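Local coordinates for uncharacterized protein (Parabacteroides merdae, PDB 4MXN) that is uncharacterized but, as a putative family 28 glycosyl hydrolase with a pectate-lyase-like parallel beta-helix, probably cleaves glycosidic bonds in polysaccharides, at residues D21-I29 with S40-Q51. Sequence-based numbering, arbitrary orientation.
Sequences DYQVAMFGI and SIQRAVDYISEQ
Three aromatic rings, Tyr22, Phe27 and Tyr47, organise this seam, and each is met differently. Over one face of the Tyr22 ring stands Ile48 CG1, 3.8 Å from the ring centroid, in a CH-pi contact; over one face of Phe27 lies the methyl of Ala44, its CB 3.7 Å from that centroid. The setting illustrates how a helix can lie by the N-terminal end of stacked parallel strands, here consistent with the right-handed beta-helix of glycosyl hydrolase family 28: helix 38-50, which links strand 21-23 to its parallel neighbour 54-58, packs against Tyr22 and the residues that follow the 3-10 turn. At its edge Phe27 turns toward the face of Tyr47 in an offset edge-to-face pair, the planes inclined at 60° and Phe27 CZ 3.6 Å from Tyr47 CD2. Tyr47 in turn offers its own edge to Tyr22, CE2 to CE2 at 4.0 Å, and over one of its faces lies Gln51 NE2, offset toward the rim. With CG anti to its backbone N (chi1 177°), Tyr47 has its ring beside the other two. The side chains of Tyr22 and Ile48 pass each other in opposite directions, and Tyr22 OH ends beside Gln51 CB and CG. Replacing Tyr22 with an alanine is likely to leave Ile48 CG1 without the ring face it packs on and to open a gap beside Tyr47. Ile48 also touches Leu56 and Val74, linking the ring cluster to the strands beneath. Farther toward the start of the helix, aliphatic groups take over. Ile29 crosses Ile41 at about a right angle, Ile41 itself resting on Phe58 and Ile68, while Ile29 CD1 also approaches the same Ala44 methyl that lies over the Phe27 ring. The seam finishes where Ser40 CB sits 3.5 Å from the carbonyl oxygen, O, of Phe27.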
ATOM      1  N   ASP A  21      -7.585 -11.053 -16.800  1.00 31.43           N
ATOM      2  CA  ASP A  21      -6.835  -9.832 -16.612  1.00 30.41           C
ATOM      3  C   ASP A  21      -7.547  -8.706 -17.326  1.00 34.15           C
ATOM      4  O   ASP A  21      -8.074  -8.887 -18.421  1.00 35.97           O
ATOM      5  CB  ASP A  21      -5.381  -9.987 -17.105  1.00 32.55           C
ATOM      6  CG  ASP A  21      -4.546 -11.007 -16.332  1.00 36.67           C
ATOM      7  OD1 ASP A  21      -4.899 -11.315 -15.175  1.00 34.56           O
ATOM      8  OD2 ASP A  21      -3.511 -11.448 -16.864  1.00 39.87           O
ATOM      9  N   TYR A  22      -7.581  -7.557 -16.683  1.00 29.53           N
ATOM     10  CA  TYR A  22      -8.229  -6.335 -17.170  1.00 29.09           C
ATOM     11  C   TYR A  22      -7.214  -5.220 -17.275  1.00 32.04           C
ATOM     12  O   TYR A  22      -6.548  -4.896 -16.282  1.00 30.34           O
ATOM     13  CB  TYR A  22      -9.350  -5.923 -16.205  1.00 29.41           C
ATOM     14  CG  TYR A  22     -10.483  -6.921 -16.122  1.00 32.08           C
ATOM     15  CD1 TYR A  22     -10.389  -8.048 -15.308  1.00 33.75           C
ATOM     16  CD2 TYR A  22     -11.659  -6.731 -16.843  1.00 33.45           C
ATOM     17  CE1 TYR A  22     -11.424  -8.976 -15.239  1.00 35.63           C
ATOM     18  CE2 TYR A  22     -12.698  -7.657 -16.789  1.00 35.23           C
ATOM     19  CZ  TYR A  22     -12.578  -8.775 -15.982  1.00 40.71           C
ATOM     20  OH  TYR A  22     -13.605  -9.682 -15.923  1.00 43.74           O
ATOM     21  N   GLN A  23      -7.099  -4.622 -18.472  1.00 28.72           N
ATOM     22  CA  GLN A  23      -6.199  -3.492 -18.698  1.00 27.79           C
ATOM     23  C   GLN A  23      -6.882  -2.238 -18.171  1.00 31.14           C
ATOM     24  O   GLN A  23      -8.068  -2.038 -18.456  1.00 31.97           O
ATOM     25  CB  GLN A  23      -5.858  -3.367 -20.196  1.00 30.71           C
ATOM     26  CG  GLN A  23      -5.062  -4.557 -20.781  1.00 48.09           C
ATOM     27  CD  GLN A  23      -3.747  -4.874 -20.083  1.00 68.74           C
ATOM     28  OE1 GLN A  23      -2.908  -4.002 -19.829  1.00 68.66           O
ATOM     29  NE2 GLN A  23      -3.527  -6.146 -19.804  1.00 58.26           N
ATOM     30  N   VAL A  24      -6.159  -1.403 -17.398  1.00 26.67           N
ATOM     31  CA  VAL A  24      -6.723  -0.188 -16.780  1.00 24.29           C
ATOM     32  C   VAL A  24      -7.331   0.796 -17.804  1.00 25.14           C
ATOM     33  O   VAL A  24      -8.365   1.392 -17.506  1.00 24.06           O
ATOM     34  CB  VAL A  24      -5.729   0.544 -15.836  1.00 26.93           C
ATOM     35  CG1 VAL A  24      -5.522  -0.242 -14.546  1.00 26.24           C
ATOM     36  CG2 VAL A  24      -4.390   0.845 -16.506  1.00 26.66           C
ATOM     37  N   ALA A  25      -6.707   0.972 -18.978  1.00 25.65           N
ATOM     38  CA  ALA A  25      -7.178   1.893 -20.031  1.00 27.81           C
ATOM     39  C   ALA A  25      -8.642   1.638 -20.416  1.00 33.31           C
ATOM     40  O   ALA A  25      -9.345   2.583 -20.753  1.00 32.63           O
ATOM     41  CB  ALA A  25      -6.300   1.774 -21.271  1.00 29.69           C
HETATM   42  N   MSE A  26      -9.107   0.380 -20.302  1.00 31.68           N
HETATM   43  CA  MSE A  26     -10.476  -0.009 -20.651  1.00 33.89           C
HETATM   44  C   MSE A  26     -11.528   0.587 -19.704  1.00 35.21           C
HETATM   45  O   MSE A  26     -12.705   0.626 -20.074  1.00 35.44           O
HETATM   46  CB  MSE A  26     -10.589  -1.535 -20.696  1.00 37.82           C
HETATM   47  CG  MSE A  26      -9.660  -2.166 -21.735  1.00 47.82           C
HETATM   48 SE   MSE A  26     -10.053  -1.636 -23.588  0.75 60.14          SE
HETATM   49  CE  MSE A  26      -8.824  -0.050 -23.798  1.00 55.80           C
ATOM     50  N   PHE A  27     -11.107   1.077 -18.516  1.00 28.06           N
ATOM     51  CA  PHE A  27     -11.996   1.706 -17.534  1.00 26.26           C
ATOM     52  C   PHE A  27     -11.801   3.233 -17.452  1.00 29.28           C
ATOM     53  O   PHE A  27     -12.297   3.864 -16.512  1.00 28.42           O
ATOM     54  CB  PHE A  27     -11.795   1.070 -16.154  1.00 26.66           C
ATOM     55  CG  PHE A  27     -12.336  -0.346 -16.076  1.00 28.16           C
ATOM     56  CD1 PHE A  27     -11.530  -1.434 -16.393  1.00 30.60           C
ATOM     57  CD2 PHE A  27     -13.641  -0.591 -15.651  1.00 29.55           C
ATOM     58  CE1 PHE A  27     -12.018  -2.743 -16.296  1.00 31.45           C
ATOM     59  CE2 PHE A  27     -14.143  -1.898 -15.583  1.00 32.69           C
ATOM     60  CZ  PHE A  27     -13.320  -2.965 -15.897  1.00 31.69           C
ATOM     61  N   GLY A  28     -11.122   3.805 -18.440  1.00 26.70           N
ATOM     62  CA  GLY A  28     -10.840   5.239 -18.501  1.00 27.13           C
ATOM     63  C   GLY A  28      -9.757   5.691 -17.545  1.00 28.81           C
ATOM     64  O   GLY A  28      -9.706   6.866 -17.167  1.00 26.59           O
ATOM     65  N   ILE A  29      -8.907   4.742 -17.091  1.00 26.56           N
ATOM     66  CA  ILE A  29      -7.803   5.055 -16.171  1.00 24.41           C
ATOM     67  C   ILE A  29      -6.656   5.565 -17.046  1.00 29.58           C
ATOM     68  O   ILE A  29      -6.276   4.887 -18.000  1.00 29.53           O
ATOM     69  CB  ILE A  29      -7.426   3.843 -15.282  1.00 25.63           C
ATOM     70  CG1 ILE A  29      -8.622   3.425 -14.384  1.00 24.60           C
ATOM     71  CG2 ILE A  29      -6.161   4.126 -14.428  1.00 23.18           C
ATOM     72  CD1 ILE A  29      -8.611   1.943 -13.919  1.00 23.63           C
ATOM     73  N   SER A  40     -12.214   5.815 -11.093  1.00 20.33           N
ATOM     74  CA  SER A  40     -12.212   4.850 -12.195  1.00 20.39           C
ATOM     75  C   SER A  40     -11.483   3.567 -11.786  1.00 25.18           C
ATOM     76  O   SER A  40     -11.929   2.475 -12.160  1.00 25.17           O
ATOM     77  CB  SER A  40     -11.613   5.445 -13.465  1.00 23.58           C
ATOM     78  OG  SER A  40     -12.380   6.560 -13.897  1.00 33.04           O
ATOM     79  N   ILE A  41     -10.394   3.687 -10.987  1.00 19.93           N
ATOM     80  CA  ILE A  41      -9.687   2.494 -10.477  1.00 18.72           C
ATOM     81  C   ILE A  41     -10.642   1.731  -9.550  1.00 23.49           C
ATOM     82  O   ILE A  41     -10.760   0.514  -9.665  1.00 23.57           O
ATOM     83  CB  ILE A  41      -8.351   2.864  -9.745  1.00 20.19           C
ATOM     84  CG1 ILE A  41      -7.310   3.464 -10.713  1.00 19.45           C
ATOM     85  CG2 ILE A  41      -7.786   1.612  -9.022  1.00 21.54           C
ATOM     86  CD1 ILE A  41      -6.114   4.189 -10.030  1.00 18.21           C
ATOM     87  N   GLN A  42     -11.325   2.465  -8.626  1.00 20.72           N
ATOM     88  CA  GLN A  42     -12.260   1.848  -7.688  1.00 21.00           C
ATOM     89  C   GLN A  42     -13.369   1.097  -8.425  1.00 26.15           C
ATOM     90  O   GLN A  42     -13.715  -0.020  -8.031  1.00 24.08           O
ATOM     91  CB  GLN A  42     -12.882   2.886  -6.727  1.00 21.94           C
ATOM     92  CG  GLN A  42     -13.645   2.231  -5.566  1.00 20.98           C
ATOM     93  CD  GLN A  42     -12.711   1.363  -4.759  1.00 25.06           C
ATOM     94  OE1 GLN A  42     -11.700   1.842  -4.234  1.00 19.42           O
ATOM     95  NE2 GLN A  42     -12.966   0.050  -4.729  1.00 19.80           N
ATOM     96  N   ARG A  43     -13.947   1.725  -9.467  1.00 23.60           N
ATOM     97  CA  ARG A  43     -15.010   1.091 -10.243  1.00 24.28           C
ATOM     98  C   ARG A  43     -14.476  -0.167 -10.957  1.00 28.31           C
ATOM     99  O   ARG A  43     -15.175  -1.194 -11.008  1.00 28.13           O
ATOM    100  CB  ARG A  43     -15.647   2.082 -11.227  1.00 24.57           C
ATOM    101  CG  ARG A  43     -16.822   1.475 -12.023  1.00 40.27           C
ATOM    102  CD  ARG A  43     -18.072   1.159 -11.196  1.00 49.70           C
ATOM    103  NE  ARG A  43     -18.740   2.365 -10.699  1.00 59.83           N
ATOM    104  CZ  ARG A  43     -19.991   2.721 -10.983  1.00 73.02           C
ATOM    105  NH1 ARG A  43     -20.743   1.966 -11.778  1.00 57.57           N
ATOM    106  NH2 ARG A  43     -20.500   3.834 -10.474  1.00 57.65           N
ATOM    107  N   ALA A  44     -13.230  -0.109 -11.467  1.00 24.29           N
ATOM    108  CA  ALA A  44     -12.633  -1.283 -12.111  1.00 23.94           C
ATOM    109  C   ALA A  44     -12.489  -2.429 -11.087  1.00 26.34           C
ATOM    110  O   ALA A  44     -12.893  -3.555 -11.370  1.00 25.30           O
ATOM    111  CB  ALA A  44     -11.281  -0.926 -12.712  1.00 24.22           C
ATOM    112  N   VAL A  45     -11.988  -2.102  -9.860  1.00 22.62           N
ATOM    113  CA  VAL A  45     -11.796  -3.085  -8.780  1.00 22.02           C
ATOM    114  C   VAL A  45     -13.151  -3.706  -8.427  1.00 26.82           C
ATOM    115  O   VAL A  45     -13.239  -4.925  -8.356  1.00 25.64           O
ATOM    116  CB  VAL A  45     -11.077  -2.472  -7.543  1.00 24.01           C
ATOM    117  CG1 VAL A  45     -11.194  -3.385  -6.315  1.00 23.77           C
ATOM    118  CG2 VAL A  45      -9.612  -2.196  -7.861  1.00 22.40           C
ATOM    119  N   ASP A  46     -14.205  -2.856  -8.235  1.00 24.50           N
ATOM    120  CA  ASP A  46     -15.567  -3.272  -7.876  1.00 24.07           C
ATOM    121  C   ASP A  46     -16.177  -4.162  -8.969  1.00 27.45           C
ATOM    122  O   ASP A  46     -16.774  -5.199  -8.653  1.00 25.09           O
ATOM    123  CB  ASP A  46     -16.467  -2.049  -7.617  1.00 25.47           C
ATOM    124  CG  ASP A  46     -16.089  -1.205  -6.409  1.00 32.03           C
ATOM    125  OD1 ASP A  46     -15.226  -1.645  -5.619  1.00 31.73           O
ATOM    126  OD2 ASP A  46     -16.632  -0.086  -6.275  1.00 37.26           O
ATOM    127  N   TYR A  47     -16.035  -3.754 -10.243  1.00 25.06           N
ATOM    128  CA  TYR A  47     -16.546  -4.518 -11.383  1.00 25.67           C
ATOM    129  C   TYR A  47     -15.886  -5.903 -11.439  1.00 31.20           C
ATOM    130  O   TYR A  47     -16.592  -6.908 -11.555  1.00 31.31           O
ATOM    131  CB  TYR A  47     -16.295  -3.752 -12.698  1.00 27.12           C
ATOM    132  CG  TYR A  47     -16.722  -4.504 -13.943  1.00 31.66           C
ATOM    133  CD1 TYR A  47     -18.035  -4.445 -14.403  1.00 34.48           C
ATOM    134  CD2 TYR A  47     -15.807  -5.255 -14.676  1.00 32.19           C
ATOM    135  CE1 TYR A  47     -18.432  -5.135 -15.546  1.00 36.26           C
ATOM    136  CE2 TYR A  47     -16.191  -5.946 -15.821  1.00 34.38           C
ATOM    137  CZ  TYR A  47     -17.508  -5.894 -16.248  1.00 42.23           C
ATOM    138  OH  TYR A  47     -17.883  -6.581 -17.378  1.00 39.96           O
ATOM    139  N   ILE A  48     -14.531  -5.953 -11.344  1.00 26.45           N
ATOM    140  CA  ILE A  48     -13.749  -7.203 -11.409  1.00 25.86           C
ATOM    141  C   ILE A  48     -14.183  -8.150 -10.266  1.00 30.48           C
ATOM    142  O   ILE A  48     -14.451  -9.327 -10.534  1.00 30.87           O
ATOM    143  CB  ILE A  48     -12.209  -6.938 -11.439  1.00 27.79           C
ATOM    144  CG1 ILE A  48     -11.824  -6.119 -12.694  1.00 27.75           C
ATOM    145  CG2 ILE A  48     -11.413  -8.266 -11.397  1.00 27.93           C
ATOM    146  CD1 ILE A  48     -10.434  -5.448 -12.643  1.00 35.36           C
ATOM    147  N   SER A  49     -14.351  -7.620  -9.035  1.00 28.19           N
ATOM    148  CA  SER A  49     -14.829  -8.423  -7.900  1.00 29.27           C
ATOM    149  C   SER A  49     -16.250  -8.978  -8.171  1.00 35.67           C
ATOM    150  O   SER A  49     -16.495 -10.145  -7.897  1.00 36.22           O
ATOM    151  CB  SER A  49     -14.809  -7.612  -6.608  1.00 31.63           C
ATOM    152  OG  SER A  49     -14.944  -8.466  -5.486  1.00 36.55           O
ATOM    153  N   GLU A  50     -17.152  -8.153  -8.752  1.00 34.05           N
ATOM    154  CA  GLU A  50     -18.531  -8.539  -9.105  1.00 36.11           C
ATOM    155  C   GLU A  50     -18.544  -9.688 -10.134  1.00 40.25           C
ATOM    156  O   GLU A  50     -19.437 -10.540 -10.089  1.00 41.59           O
ATOM    157  CB  GLU A  50     -19.317  -7.308  -9.628  1.00 37.81           C
ATOM    158  CG  GLU A  50     -20.578  -7.590 -10.441  1.00 56.05           C
ATOM    159  CD  GLU A  50     -21.692  -8.424  -9.822  1.00 86.91           C
ATOM    160  OE1 GLU A  50     -21.911  -8.339  -8.591  1.00 87.53           O
ATOM    161  OE2 GLU A  50     -22.366  -9.152 -10.589  1.00 81.95           O
ATOM    162  N   GLN A  51     -17.555  -9.715 -11.051  1.00 35.37           N
ATOM    163  CA  GLN A  51     -17.430 -10.746 -12.085  1.00 35.84           C
ATOM    164  C   GLN A  51     -16.847 -12.065 -11.553  1.00 39.18           C
ATOM    165  O   GLN A  51     -16.701 -13.015 -12.322  1.00 38.85           O
ATOM    166  CB  GLN A  51     -16.568 -10.254 -13.269  1.00 36.85           C
ATOM    167  CG  GLN A  51     -17.042  -8.961 -13.947  1.00 43.00           C
ATOM    168  CD  GLN A  51     -18.511  -8.923 -14.283  1.00 64.52           C
ATOM    169  OE1 GLN A  51     -19.043  -9.796 -14.975  1.00 56.89           O
ATOM    170  NE2 GLN A  51     -19.194  -7.896 -13.797  1.00 64.01           N
TER